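Local coordinates for uncharacterized protein YUAB (Bacillus subtilis, PDB 4BHU) that builds a self-polymerised surface layer that makes Bacillus subtilis biofilms hydrophobic and is required for complex colony architecture, at residues Phe48-Met56 and Ile66-Val75; Leu96-Ala106 and Tyr118-Lys127. The protein carries 1 engineered substitution. All coordinates share one frame; numbering follows the deposited sequence.

In the fold
This chain is the BslA domain of the secreted protein, an E-set family member whose two main antiparallel sheets are consistent with an immunoglobulin-like sandwich. After strands 7-12 and 22-30 of the three-stranded sheet, the chain passes through strand 39-43 into contact 1, where 48-56 runs beside the hairpin 66-75 and closes a short loop carrying strand 59-60. It then crosses to strand 90-95 of the other main sheet before entering contact 2, where 96-106 pairs with 118-127 as a hairpin. The two contacts follow one another in series, neither nesting nor crossing. Both reach the five-stranded sheet, at opposite borders of it, and F48 links them: its ring packs on P97, Y102, F104 and I123.

Contact 1 of 2, residues Phe48-Met56 and Ile66-Val75; sequences FTANTKDTM and ILNNGKTVRV. Engineered in segment 48-56: M56 (natural residue Leu).
A50 and T49 run past G70 at the tip of the hairpin of strands 66-67 and 72-75, a border of the five-stranded sheet in what looks like an immunoglobulin-like fold. One backbone bond joins the segments: A50 N gives its hydrogen to G70 O at 2.7 Å, in the carbonyl plane and on a lone pair. T49 CA adds a C-H contact to G70 O at 3.2 Å. G70 is the third residue of the type I' turn from N68 to K71; K71 and T72 opposite L67 form a classic bulge.

The facing loop is a type I turn from N51 to D54. K53 N binds N51 OD1 in an Asx turn, while D54 OD2 accepts from N51 N and makes a salt bridge with K94 on strand 90-95.

Van der Waals contacts make up most of the rest. I66 CD1 lies 3.5 Å from N51 C. V73 splits its methyls: V73 CG2 meets A50 CB at 3.6 Å, and CG1 meets the engineered selenomethionine M56. The M56 chain, bent at chi2 (73°) and chi3 (75°), slides past V73 and meets V75 tip to tip, M56 CE 3.5 Å from V73 CG1 and 4.2 Å from V75 CG2.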
ATOM      1  N   PHE I  48     -22.605  -2.294  45.455  1.00 31.16           N
ATOM      2  CA  PHE I  48     -21.347  -1.843  44.857  1.00 31.93           C
ATOM      3  C   PHE I  48     -21.564  -0.895  43.687  1.00 28.09           C
ATOM      4  O   PHE I  48     -22.526  -1.040  42.922  1.00 31.71           O
ATOM      5  CB  PHE I  48     -20.514  -3.047  44.409  1.00 30.21           C
ATOM      6  CG  PHE I  48     -20.071  -3.907  45.544  1.00 32.46           C
ATOM      7  CD1 PHE I  48     -18.885  -3.651  46.196  1.00 29.45           C
ATOM      8  CD2 PHE I  48     -20.856  -4.959  45.979  1.00 36.99           C
ATOM      9  CE1 PHE I  48     -18.486  -4.437  47.254  1.00 31.82           C
ATOM     10  CE2 PHE I  48     -20.458  -5.745  47.035  1.00 36.60           C
ATOM     11  CZ  PHE I  48     -19.270  -5.480  47.670  1.00 31.98           C
ATOM     12  N   THR I  49     -20.673   0.078  43.554  1.00 32.73           N
ATOM     13  CA  THR I  49     -20.747   1.030  42.454  1.00 32.96           C
ATOM     14  C   THR I  49     -19.359   1.436  42.045  1.00 32.61           C
ATOM     15  O   THR I  49     -18.430   1.375  42.850  1.00 34.47           O
ATOM     16  CB  THR I  49     -21.474   2.337  42.856  1.00 37.67           C
ATOM     17  OG1 THR I  49     -20.801   2.907  43.981  1.00 34.60           O
ATOM     18  CG2 THR I  49     -22.935   2.076  43.211  1.00 33.95           C
ATOM     19  N   ALA I  50     -19.231   1.891  40.798  1.00 33.95           N
ATOM     20  CA  ALA I  50     -17.956   2.354  40.276  1.00 32.86           C
ATOM     21  C   ALA I  50     -18.032   3.841  40.067  1.00 29.95           C
ATOM     22  O   ALA I  50     -19.110   4.385  39.795  1.00 30.36           O
ATOM     23  CB  ALA I  50     -17.602   1.635  38.937  1.00 35.48           C
ATOM     24  N   ASN I  51     -16.877   4.489  40.181  1.00 31.40           N
ATOM     25  CA  ASN I  51     -16.741   5.902  39.876  1.00 34.45           C
ATOM     26  C   ASN I  51     -15.380   6.114  39.236  1.00 36.90           C
ATOM     27  O   ASN I  51     -14.625   5.154  39.051  1.00 36.09           O
ATOM     28  CB  ASN I  51     -16.919   6.761  41.136  1.00 37.12           C
ATOM     29  CG  ASN I  51     -15.880   6.475  42.207  1.00 36.39           C
ATOM     30  OD1 ASN I  51     -14.684   6.363  41.932  1.00 35.58           O
ATOM     31  ND2 ASN I  51     -16.340   6.371  43.448  1.00 45.39           N
ATOM     32  N   THR I  52     -15.071   7.360  38.893  1.00 34.85           N
ATOM     33  CA  THR I  52     -13.873   7.683  38.122  1.00 38.06           C
ATOM     34  C   THR I  52     -12.576   7.608  38.924  1.00 35.85           C
ATOM     35  O   THR I  52     -11.514   7.894  38.382  1.00 40.15           O
ATOM     36  CB  THR I  52     -13.984   9.081  37.509  1.00 38.03           C
ATOM     37  OG1 THR I  52     -14.216  10.032  38.554  1.00 42.36           O
ATOM     38  CG2 THR I  52     -15.136   9.134  36.523  1.00 39.59           C
ATOM     39  N   LYS I  53     -12.664   7.246  40.206  1.00 37.85           N
ATOM     40  CA  LYS I  53     -11.463   6.959  41.001  1.00 42.09           C
ATOM     41  C   LYS I  53     -11.115   5.478  40.870  1.00 39.55           C
ATOM     42  O   LYS I  53     -10.028   5.047  41.235  1.00 35.75           O
ATOM     43  CB  LYS I  53     -11.648   7.326  42.487  1.00 44.96           C
ATOM     44  CG  LYS I  53     -11.584   8.830  42.804  1.00 50.18           C
ATOM     45  CD  LYS I  53     -12.035   9.147  44.258  1.00 65.11           C
ATOM     46  CE  LYS I  53     -10.983   8.750  45.318  1.00 71.22           C
ATOM     47  NZ  LYS I  53     -11.414   9.004  46.742  1.00 66.61           N
ATOM     48  N   ASP I  54     -12.051   4.693  40.353  1.00 35.50           N
ATOM     49  CA  ASP I  54     -11.771   3.293  40.081  1.00 35.67           C
ATOM     50  C   ASP I  54     -11.023   3.182  38.759  1.00 31.49           C
ATOM     51  O   ASP I  54     -10.960   4.137  37.997  1.00 31.61           O
ATOM     52  CB  ASP I  54     -13.073   2.498  40.093  1.00 30.75           C
ATOM     53  CG  ASP I  54     -13.749   2.547  41.456  1.00 38.70           C
ATOM     54  OD1 ASP I  54     -13.018   2.450  42.465  1.00 39.49           O
ATOM     55  OD2 ASP I  54     -14.986   2.719  41.533  1.00 32.41           O
ATOM     56  N   THR I  55     -10.440   2.024  38.490  1.00 30.65           N
ATOM     57  CA  THR I  55      -9.583   1.895  37.330  1.00 33.41           C
ATOM     58  C   THR I  55      -9.849   0.596  36.603  1.00 30.17           C
ATOM     59  O   THR I  55     -10.272  -0.402  37.202  1.00 31.54           O
ATOM     60  CB  THR I  55      -8.072   1.948  37.722  1.00 38.83           C
ATOM     61  OG1 THR I  55      -7.731   0.787  38.488  1.00 38.94           O
ATOM     62  CG2 THR I  55      -7.745   3.211  38.539  1.00 34.54           C
HETATM   63  N   MSE I  56      -9.608   0.627  35.294  1.00 35.63           N
HETATM   64  CA  MSE I  56      -9.625  -0.555  34.452  1.00 30.78           C
HETATM   65  C   MSE I  56      -8.215  -0.719  33.859  1.00 33.79           C
HETATM   66  O   MSE I  56      -7.717   0.187  33.187  1.00 33.74           O
HETATM   67  CB  MSE I  56     -10.632  -0.345  33.333  1.00 36.87           C
HETATM   68  CG  MSE I  56     -10.803  -1.506  32.433  1.00 30.17           C
HETATM   69 SE   MSE I  56     -11.801  -2.917  33.336  1.00 57.63          SE
HETATM   70  CE  MSE I  56     -13.610  -2.119  33.272  1.00 39.67           C
ATOM     71  N   ILE I  66     -19.287   4.596  32.750  1.00 30.07           N
ATOM     72  CA  ILE I  66     -20.045   4.186  33.924  1.00 31.94           C
ATOM     73  C   ILE I  66     -21.510   4.579  33.746  1.00 32.51           C
ATOM     74  O   ILE I  66     -21.814   5.737  33.455  1.00 33.58           O
ATOM     75  CB  ILE I  66     -19.508   4.869  35.194  1.00 31.23           C
ATOM     76  CG1 ILE I  66     -18.035   4.524  35.394  1.00 28.85           C
ATOM     77  CG2 ILE I  66     -20.315   4.419  36.417  1.00 32.34           C
ATOM     78  CD1 ILE I  66     -17.331   5.401  36.390  1.00 35.63           C
ATOM     79  N   LEU I  67     -22.416   3.626  33.913  1.00 30.25           N
ATOM     80  CA  LEU I  67     -23.835   3.966  33.867  1.00 39.86           C
ATOM     81  C   LEU I  67     -24.680   3.074  34.780  1.00 38.25           C
ATOM     82  O   LEU I  67     -24.150   2.297  35.572  1.00 29.94           O
ATOM     83  CB  LEU I  67     -24.333   3.881  32.427  1.00 41.79           C
ATOM     84  CG  LEU I  67     -24.035   2.546  31.766  1.00 43.72           C
ATOM     85  CD1 LEU I  67     -25.288   2.069  31.046  1.00 49.33           C
ATOM     86  CD2 LEU I  67     -22.835   2.664  30.804  1.00 44.16           C
ATOM     87  N   ASN I  68     -26.004   3.179  34.664  1.00 37.32           N
ATOM     88  CA  ASN I  68     -26.883   2.339  35.472  1.00 36.65           C
ATOM     89  C   ASN I  68     -26.597   2.590  36.959  1.00 37.91           C
ATOM     90  O   ASN I  68     -26.481   1.661  37.764  1.00 32.26           O
ATOM     91  CB  ASN I  68     -26.678   0.869  35.109  1.00 36.07           C
ATOM     92  CG  ASN I  68     -27.656  -0.048  35.807  1.00 43.63           C
ATOM     93  OD1 ASN I  68     -28.723   0.383  36.264  1.00 47.93           O
ATOM     94  ND2 ASN I  68     -27.292  -1.323  35.906  1.00 40.05           N
ATOM     95  N   ASN I  69     -26.479   3.868  37.298  1.00 34.67           N
ATOM     96  CA  ASN I  69     -26.267   4.299  38.678  1.00 41.19           C
ATOM     97  C   ASN I  69     -25.006   3.679  39.274  1.00 40.16           C
ATOM     98  O   ASN I  69     -25.010   3.172  40.400  1.00 39.99           O
ATOM     99  CB  ASN I  69     -27.499   3.975  39.518  1.00 39.41           C
ATOM    100  CG  ASN I  69     -28.773   4.607  38.949  1.00 50.66           C
ATOM    101  OD1 ASN I  69     -29.798   3.939  38.795  1.00 54.39           O
ATOM    102  ND2 ASN I  69     -28.695   5.891  38.599  1.00 46.81           N
ATOM    103  N   GLY I  70     -23.934   3.711  38.488  1.00 39.77           N
ATOM    104  CA  GLY I  70     -22.636   3.207  38.910  1.00 36.64           C
ATOM    105  C   GLY I  70     -22.483   1.695  38.925  1.00 30.46           C
ATOM    106  O   GLY I  70     -21.441   1.199  39.335  1.00 29.71           O
ATOM    107  N   LYS I  71     -23.486   0.954  38.465  1.00 30.11           N
ATOM    108  CA  LYS I  71     -23.440  -0.509  38.543  1.00 29.41           C
ATOM    109  C   LYS I  71     -22.967  -1.204  37.263  1.00 32.03           C
ATOM    110  O   LYS I  71     -22.745  -2.417  37.267  1.00 29.42           O
ATOM    111  CB  LYS I  71     -24.810  -1.062  38.894  1.00 30.65           C
ATOM    112  CG  LYS I  71     -25.255  -0.749  40.340  1.00 36.46           C
ATOM    113  CD  LYS I  71     -26.585  -1.440  40.666  1.00 37.76           C
ATOM    114  CE  LYS I  71     -27.756  -0.751  39.964  1.00 43.77           C
ATOM    115  NZ  LYS I  71     -29.080  -1.334  40.339  1.00 48.02           N
ATOM    116  N   THR I  72     -22.847  -0.447  36.178  1.00 27.41           N
ATOM    117  CA  THR I  72     -22.391  -0.999  34.895  1.00 27.76           C
ATOM    118  C   THR I  72     -21.154  -0.273  34.415  1.00 27.36           C
ATOM    119  O   THR I  72     -21.119   0.954  34.355  1.00 31.45           O
ATOM    120  CB  THR I  72     -23.505  -0.896  33.815  1.00 33.76           C
ATOM    121  OG1 THR I  72     -24.576  -1.779  34.168  1.00 33.45           O
ATOM    122  CG2 THR I  72     -22.977  -1.306  32.419  1.00 34.79           C
ATOM    123  N   VAL I  73     -20.134  -1.035  34.055  1.00 30.25           N
ATOM    124  CA  VAL I  73     -18.925  -0.451  33.495  1.00 26.21           C
ATOM    125  C   VAL I  73     -18.739  -1.048  32.111  1.00 28.20           C
ATOM    126  O   VAL I  73     -18.662  -2.269  31.961  1.00 27.82           O
ATOM    127  CB  VAL I  73     -17.697  -0.721  34.384  1.00 30.16           C
ATOM    128  CG1 VAL I  73     -16.457  -0.133  33.746  1.00 31.17           C
ATOM    129  CG2 VAL I  73     -17.910  -0.126  35.790  1.00 28.56           C
ATOM    130  N   ARG I  74     -18.683  -0.167  31.116  1.00 28.45           N
ATOM    131  CA  ARG I  74     -18.698  -0.532  29.703  1.00 28.39           C
ATOM    132  C   ARG I  74     -17.513   0.082  28.970  1.00 35.34           C
ATOM    133  O   ARG I  74     -17.319   1.309  28.996  1.00 33.23           O
ATOM    134  CB  ARG I  74     -19.956   0.025  29.081  1.00 35.19           C
ATOM    135  CG  ARG I  74     -20.745  -0.931  28.269  1.00 41.94           C
ATOM    136  CD  ARG I  74     -22.073  -0.291  27.937  1.00 41.16           C
ATOM    137  NE  ARG I  74     -23.186  -1.075  28.449  1.00 42.81           N
ATOM    138  CZ  ARG I  74     -24.456  -0.723  28.324  1.00 45.40           C
ATOM    139  NH1 ARG I  74     -24.762   0.408  27.708  1.00 41.58           N
ATOM    140  NH2 ARG I  74     -25.415  -1.496  28.816  1.00 52.09           N
ATOM    141  N   VAL I  75     -16.728  -0.772  28.315  1.00 28.44           N
ATOM    142  CA  VAL I  75     -15.592  -0.326  27.519  1.00 30.22           C
ATOM    143  C   VAL I  75     -15.648  -0.941  26.131  1.00 26.44           C
ATOM    144  O   VAL I  75     -15.334  -2.129  25.958  1.00 27.00           O
ATOM    145  CB  VAL I  75     -14.276  -0.708  28.163  1.00 31.23           C
ATOM    146  CG1 VAL I  75     -13.128  -0.107  27.366  1.00 33.47           C
ATOM    147  CG2 VAL I  75     -14.233  -0.208  29.610  1.00 36.67           C
TER

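Contact 2 of 2, residues Leu96-Ala106 and Tyr118-Lys127; sequences LPAAGTYTFRA and YAEASIDVAK
Y118 OH is held from both strands: it donates to E120 OE2, on the anti lone pair, and takes a weak, bent bond from R105 NE at 2.9 Å. With CG anti to the backbone N (chi1 178°), the Y118 ring lies by the aliphatic part of R105, its OH at the guanidinium edge and E120 OE2 at the ring edge, in the ring plane. R105 and E120 run side by side, but their flat groups are turned 74° apart; E120 OE2 sits 3.8 Å from R105 NE and well out of the guanidinium plane, a long salt bridge of charges alone. T103 CG2 is on one face of the guanidinium, toward its rim.

Further along this polar face the hydroxyls T103 OG1 and S122 OG share a hydrogen bond of 2.9 Å.

The other face is mostly apolar. F104 CE1 lies 3.7 Å from I123 CD1, and the F48 ring packs against both residues. V125 CG2 lies 3.9 Å from Y102 CD1, while V125 CG1 is 3.3 Å from P97 O in the loop leading into the strand. Y102 OH bonds A98 O, which ties the ring to that loop. Toward the three-stranded sheet, A121 and I123 touch A10 of strand 7-12, and F104 touches L27 of strand 22-30.

Backbone bonds pair G100 with V125, Y102 with I123, F104 with A121 and A106 with A119. With strand axes 4.6 Å apart at their closest, this is an antiparallel beta hairpin, its strand 119-125 an outer strand of the five-stranded sheet, consistent with an immunoglobulin-like sandwich.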
ATOM      1  N   LEU I  96     -18.010  -1.617  52.163  1.00 35.95           N
ATOM      2  CA  LEU I  96     -18.657  -2.895  51.926  1.00 40.99           C
ATOM      3  C   LEU I  96     -20.103  -2.856  52.430  1.00 42.05           C
ATOM      4  O   LEU I  96     -20.361  -2.364  53.517  1.00 42.23           O
ATOM      5  CB  LEU I  96     -17.894  -4.031  52.602  1.00 41.66           C
ATOM      6  CG  LEU I  96     -16.489  -4.349  52.066  1.00 47.82           C
ATOM      7  CD1 LEU I  96     -15.930  -5.572  52.781  1.00 40.19           C
ATOM      8  CD2 LEU I  96     -16.512  -4.577  50.555  1.00 37.88           C
ATOM      9  N   PRO I  97     -21.044  -3.407  51.653  1.00 43.95           N
ATOM     10  CA  PRO I  97     -22.465  -3.399  52.024  1.00 38.94           C
ATOM     11  C   PRO I  97     -22.825  -4.441  53.093  1.00 48.04           C
ATOM     12  O   PRO I  97     -21.958  -5.181  53.575  1.00 41.69           O
ATOM     13  CB  PRO I  97     -23.150  -3.784  50.712  1.00 38.28           C
ATOM     14  CG  PRO I  97     -22.168  -4.720  50.084  1.00 37.78           C
ATOM     15  CD  PRO I  97     -20.822  -4.121  50.382  1.00 38.11           C
ATOM     16  N   ALA I  98     -24.112  -4.521  53.429  1.00 39.66           N
ATOM     17  CA  ALA I  98     -24.588  -5.500  54.411  1.00 46.20           C
ATOM     18  C   ALA I  98     -24.043  -6.905  54.134  1.00 46.21           C
ATOM     19  O   ALA I  98     -23.760  -7.266  52.998  1.00 43.99           O
ATOM     20  CB  ALA I  98     -26.114  -5.521  54.447  1.00 40.31           C
ATOM     21  N   ALA I  99     -23.903  -7.700  55.187  1.00 45.40           N
ATOM     22  CA  ALA I  99     -23.376  -9.041  55.054  1.00 40.94           C
ATOM     23  C   ALA I  99     -24.246  -9.909  54.153  1.00 47.07           C
ATOM     24  O   ALA I  99     -25.486  -9.819  54.161  1.00 38.35           O
ATOM     25  CB  ALA I  99     -23.204  -9.690  56.429  1.00 50.41           C
ATOM     26  N   GLY I 100     -23.568 -10.751  53.370  1.00 37.41           N
ATOM     27  CA  GLY I 100     -24.215 -11.618  52.406  1.00 41.43           C
ATOM     28  C   GLY I 100     -23.254 -11.984  51.275  1.00 39.57           C
ATOM     29  O   GLY I 100     -22.105 -11.544  51.247  1.00 36.04           O
ATOM     30  N   THR I 101     -23.723 -12.805  50.347  1.00 44.54           N
ATOM     31  CA  THR I 101     -22.938 -13.109  49.161  1.00 47.52           C
ATOM     32  C   THR I 101     -23.376 -12.164  48.044  1.00 46.48           C
ATOM     33  O   THR I 101     -24.578 -11.940  47.844  1.00 39.05           O
ATOM     34  CB  THR I 101     -23.120 -14.564  48.721  1.00 50.13           C
ATOM     35  OG1 THR I 101     -24.490 -14.783  48.353  1.00 58.43           O
ATOM     36  CG2 THR I 101     -22.749 -15.496  49.845  1.00 41.80           C
ATOM     37  N   TYR I 102     -22.390 -11.613  47.332  1.00 45.13           N
ATOM     38  CA  TYR I 102     -22.626 -10.671  46.241  1.00 39.32           C
ATOM     39  C   TYR I 102     -21.978 -11.176  44.955  1.00 42.11           C
ATOM     40  O   TYR I 102     -20.778 -11.501  44.940  1.00 41.89           O
ATOM     41  CB  TYR I 102     -22.042  -9.310  46.602  1.00 38.19           C
ATOM     42  CG  TYR I 102     -22.790  -8.624  47.718  1.00 36.81           C
ATOM     43  CD1 TYR I 102     -22.561  -8.965  49.046  1.00 41.38           C
ATOM     44  CD2 TYR I 102     -23.739  -7.636  47.441  1.00 39.35           C
ATOM     45  CE1 TYR I 102     -23.244  -8.333  50.072  1.00 38.05           C
ATOM     46  CE2 TYR I 102     -24.417  -6.994  48.451  1.00 40.92           C
ATOM     47  CZ  TYR I 102     -24.176  -7.349  49.766  1.00 44.75           C
ATOM     48  OH  TYR I 102     -24.864  -6.704  50.774  1.00 45.06           O
ATOM     49  N   THR I 103     -22.776 -11.233  43.892  1.00 35.67           N
ATOM     50  CA  THR I 103     -22.344 -11.788  42.618  1.00 40.64           C
ATOM     51  C   THR I 103     -22.098 -10.708  41.563  1.00 37.99           C
ATOM     52  O   THR I 103     -22.943  -9.837  41.319  1.00 36.09           O
ATOM     53  CB  THR I 103     -23.380 -12.785  42.060  1.00 46.74           C
ATOM     54  OG1 THR I 103     -23.649 -13.807  43.030  1.00 45.00           O
ATOM     55  CG2 THR I 103     -22.864 -13.425  40.762  1.00 43.60           C
ATOM     56  N   PHE I 104     -20.925 -10.796  40.946  1.00 40.24           N
ATOM     57  CA  PHE I 104     -20.506  -9.901  39.883  1.00 32.01           C
ATOM     58  C   PHE I 104     -20.533 -10.662  38.565  1.00 37.84           C
ATOM     59  O   PHE I 104     -20.278 -11.869  38.529  1.00 34.08           O
ATOM     60  CB  PHE I 104     -19.084  -9.403  40.134  1.00 35.10           C
ATOM     61  CG  PHE I 104     -18.938  -8.597  41.387  1.00 34.37           C
ATOM     62  CD1 PHE I 104     -18.830  -9.222  42.615  1.00 39.00           C
ATOM     63  CD2 PHE I 104     -18.927  -7.213  41.342  1.00 34.99           C
ATOM     64  CE1 PHE I 104     -18.696  -8.481  43.771  1.00 36.17           C
ATOM     65  CE2 PHE I 104     -18.794  -6.462  42.500  1.00 34.71           C
ATOM     66  CZ  PHE I 104     -18.681  -7.100  43.716  1.00 37.26           C
ATOM     67  N   ARG I 105     -20.833  -9.935  37.494  1.00 33.94           N
ATOM     68  CA  ARG I 105     -20.958 -10.501  36.158  1.00 35.85           C
ATOM     69  C   ARG I 105     -20.083  -9.695  35.205  1.00 35.43           C
ATOM     70  O   ARG I 105     -19.818  -8.508  35.410  1.00 29.04           O
ATOM     71  CB  ARG I 105     -22.419 -10.486  35.693  1.00 40.41           C
ATOM     72  CG  ARG I 105     -23.327 -11.339  36.567  1.00 53.07           C
ATOM     73  CD  ARG I 105     -24.817 -11.096  36.334  1.00 56.80           C
ATOM     74  NE  ARG I 105     -25.630 -11.982  37.171  1.00 61.49           N
ATOM     75  CZ  ARG I 105     -25.917 -11.758  38.453  1.00 58.89           C
ATOM     76  NH1 ARG I 105     -25.466 -10.673  39.069  1.00 56.74           N
ATOM     77  NH2 ARG I 105     -26.656 -12.624  39.131  1.00 61.90           N
ATOM     78  N   ALA I 106     -19.610 -10.356  34.165  1.00 35.87           N
ATOM     79  CA  ALA I 106     -18.798  -9.680  33.170  1.00 33.14           C
ATOM     80  C   ALA I 106     -18.911 -10.482  31.896  1.00 39.86           C
ATOM     81  O   ALA I 106     -18.926 -11.713  31.925  1.00 37.95           O
ATOM     82  CB  ALA I 106     -17.338  -9.576  33.628  1.00 34.61           C
ATOM     83  N   TYR I 118     -20.238 -14.828  28.797  1.00 58.46           N
ATOM     84  CA  TYR I 118     -20.720 -14.496  30.134  1.00 53.86           C
ATOM     85  C   TYR I 118     -19.962 -15.252  31.223  1.00 54.20           C
ATOM     86  O   TYR I 118     -19.792 -16.471  31.130  1.00 50.98           O
ATOM     87  CB  TYR I 118     -22.201 -14.823  30.218  1.00 59.93           C
ATOM     88  CG  TYR I 118     -22.827 -14.573  31.564  1.00 58.39           C
ATOM     89  CD1 TYR I 118     -22.872 -15.571  32.528  1.00 60.65           C
ATOM     90  CD2 TYR I 118     -23.400 -13.342  31.862  1.00 62.54           C
ATOM     91  CE1 TYR I 118     -23.469 -15.349  33.759  1.00 59.91           C
ATOM     92  CE2 TYR I 118     -23.992 -13.106  33.085  1.00 61.08           C
ATOM     93  CZ  TYR I 118     -24.023 -14.110  34.030  1.00 67.03           C
ATOM     94  OH  TYR I 118     -24.628 -13.854  35.242  1.00 70.47           O
ATOM     95  N   ALA I 119     -19.508 -14.532  32.253  1.00 41.55           N
ATOM     96  CA  ALA I 119     -18.818 -15.154  33.393  1.00 40.10           C
ATOM     97  C   ALA I 119     -19.273 -14.516  34.716  1.00 45.57           C
ATOM     98  O   ALA I 119     -19.782 -13.390  34.716  1.00 39.79           O
ATOM     99  CB  ALA I 119     -17.327 -15.031  33.244  1.00 37.98           C
ATOM    100  N   GLU I 120     -19.065 -15.238  35.821  1.00 42.86           N
ATOM    101  CA  GLU I 120     -19.541 -14.850  37.155  1.00 44.13           C
ATOM    102  C   GLU I 120     -18.579 -15.225  38.250  1.00 45.72           C
ATOM    103  O   GLU I 120     -17.863 -16.214  38.149  1.00 42.10           O
ATOM    104  CB  GLU I 120     -20.822 -15.589  37.510  1.00 50.91           C
ATOM    105  CG  GLU I 120     -22.100 -14.972  37.057  1.00 52.49           C
ATOM    106  CD  GLU I 120     -23.283 -15.766  37.581  1.00 62.72           C
ATOM    107  OE1 GLU I 120     -23.054 -16.628  38.460  1.00 58.87           O
ATOM    108  OE2 GLU I 120     -24.420 -15.547  37.111  1.00 61.03           O
ATOM    109  N   ALA I 121     -18.603 -14.452  39.327  1.00 43.45           N
ATOM    110  CA  ALA I 121     -17.849 -14.793  40.518  1.00 37.88           C
ATOM    111  C   ALA I 121     -18.445 -14.016  41.687  1.00 42.83           C
ATOM    112  O   ALA I 121     -18.961 -12.917  41.498  1.00 43.03           O
ATOM    113  CB  ALA I 121     -16.386 -14.460  40.351  1.00 41.13           C
ATOM    114  N   SER I 122     -18.365 -14.594  42.887  1.00 44.80           N
ATOM    115  CA  SER I 122     -19.008 -14.017  44.075  1.00 46.91           C
ATOM    116  C   SER I 122     -18.003 -13.694  45.154  1.00 42.76           C
ATOM    117  O   SER I 122     -16.922 -14.280  45.189  1.00 46.48           O
ATOM    118  CB  SER I 122     -20.032 -15.002  44.644  1.00 45.64           C
ATOM    119  OG  SER I 122     -21.168 -15.082  43.808  1.00 51.46           O
ATOM    120  N   ILE I 123     -18.357 -12.752  46.023  1.00 41.79           N
ATOM    121  CA  ILE I 123     -17.612 -12.513  47.261  1.00 46.52           C
ATOM    122  C   ILE I 123     -18.529 -12.632  48.499  1.00 48.19           C
ATOM    123  O   ILE I 123     -19.740 -12.401  48.423  1.00 44.53           O
ATOM    124  CB  ILE I 123     -16.937 -11.121  47.305  1.00 43.21           C
ATOM    125  CG1 ILE I 123     -17.972 -10.022  47.094  1.00 40.98           C
ATOM    126  CG2 ILE I 123     -15.809 -11.026  46.284  1.00 45.06           C
ATOM    127  CD1 ILE I 123     -17.410  -8.620  47.235  1.00 40.78           C
ATOM    128  N   ASP I 124     -17.932 -13.001  49.630  1.00 48.55           N
ATOM    129  CA  ASP I 124     -18.639 -13.071  50.905  1.00 47.61           C
ATOM    130  C   ASP I 124     -18.295 -11.834  51.730  1.00 42.03           C
ATOM    131  O   ASP I 124     -17.128 -11.606  52.053  1.00 43.26           O
ATOM    132  CB  ASP I 124     -18.208 -14.320  51.686  1.00 46.00           C
ATOM    133  CG  ASP I 124     -18.672 -15.614  51.044  1.00 51.15           C
ATOM    134  OD1 ASP I 124     -19.772 -15.646  50.463  1.00 51.93           O
ATOM    135  OD2 ASP I 124     -17.925 -16.614  51.123  1.00 63.16           O
ATOM    136  N   VAL I 125     -19.295 -11.019  52.062  1.00 49.71           N
ATOM    137  CA  VAL I 125     -19.075  -9.904  52.983  1.00 41.07           C
ATOM    138  C   VAL I 125     -19.461 -10.360  54.397  1.00 45.56           C
ATOM    139  O   VAL I 125     -20.585 -10.806  54.625  1.00 41.28           O
ATOM    140  CB  VAL I 125     -19.891  -8.666  52.595  1.00 42.20           C
ATOM    141  CG1 VAL I 125     -19.739  -7.572  53.659  1.00 43.32           C
ATOM    142  CG2 VAL I 125     -19.438  -8.142  51.231  1.00 40.01           C
ATOM    143  N   ALA I 126     -18.533 -10.259  55.343  1.00 48.51           N
ATOM    144  CA  ALA I 126     -18.743 -10.879  56.651  1.00 55.23           C
ATOM    145  C   ALA I 126     -19.584 -10.022  57.603  1.00 52.99           C
ATOM    146  O   ALA I 126     -19.400  -8.809  57.677  1.00 46.15           O
ATOM    147  CB  ALA I 126     -17.406 -11.211  57.290  1.00 51.37           C
ATOM    148  N   LYS I 127     -20.500 -10.683  58.321  1.00 56.67           N
ATOM    149  CA  LYS I 127     -21.200 -10.100  59.473  1.00 54.43           C
ATOM    150  C   LYS I 127     -20.224  -9.589  60.520  1.00 55.92           C
ATOM    151  O   LYS I 127     -19.298 -10.299  60.914  1.00 57.37           O
ATOM    152  CB  LYS I 127     -22.097 -11.147  60.152  1.00 57.02           C
ATOM    153  CG  LYS I 127     -23.576 -11.052  59.809  1.00 61.76           C
ATOM    154  CD  LYS I 127     -24.459 -11.511  60.975  1.00 68.52           C
ATOM    155  CE  LYS I 127     -24.259 -12.988  61.331  1.00 64.62           C
ATOM    156  NZ  LYS I 127     -24.986 -13.351  62.595  1.00 66.82           N
TER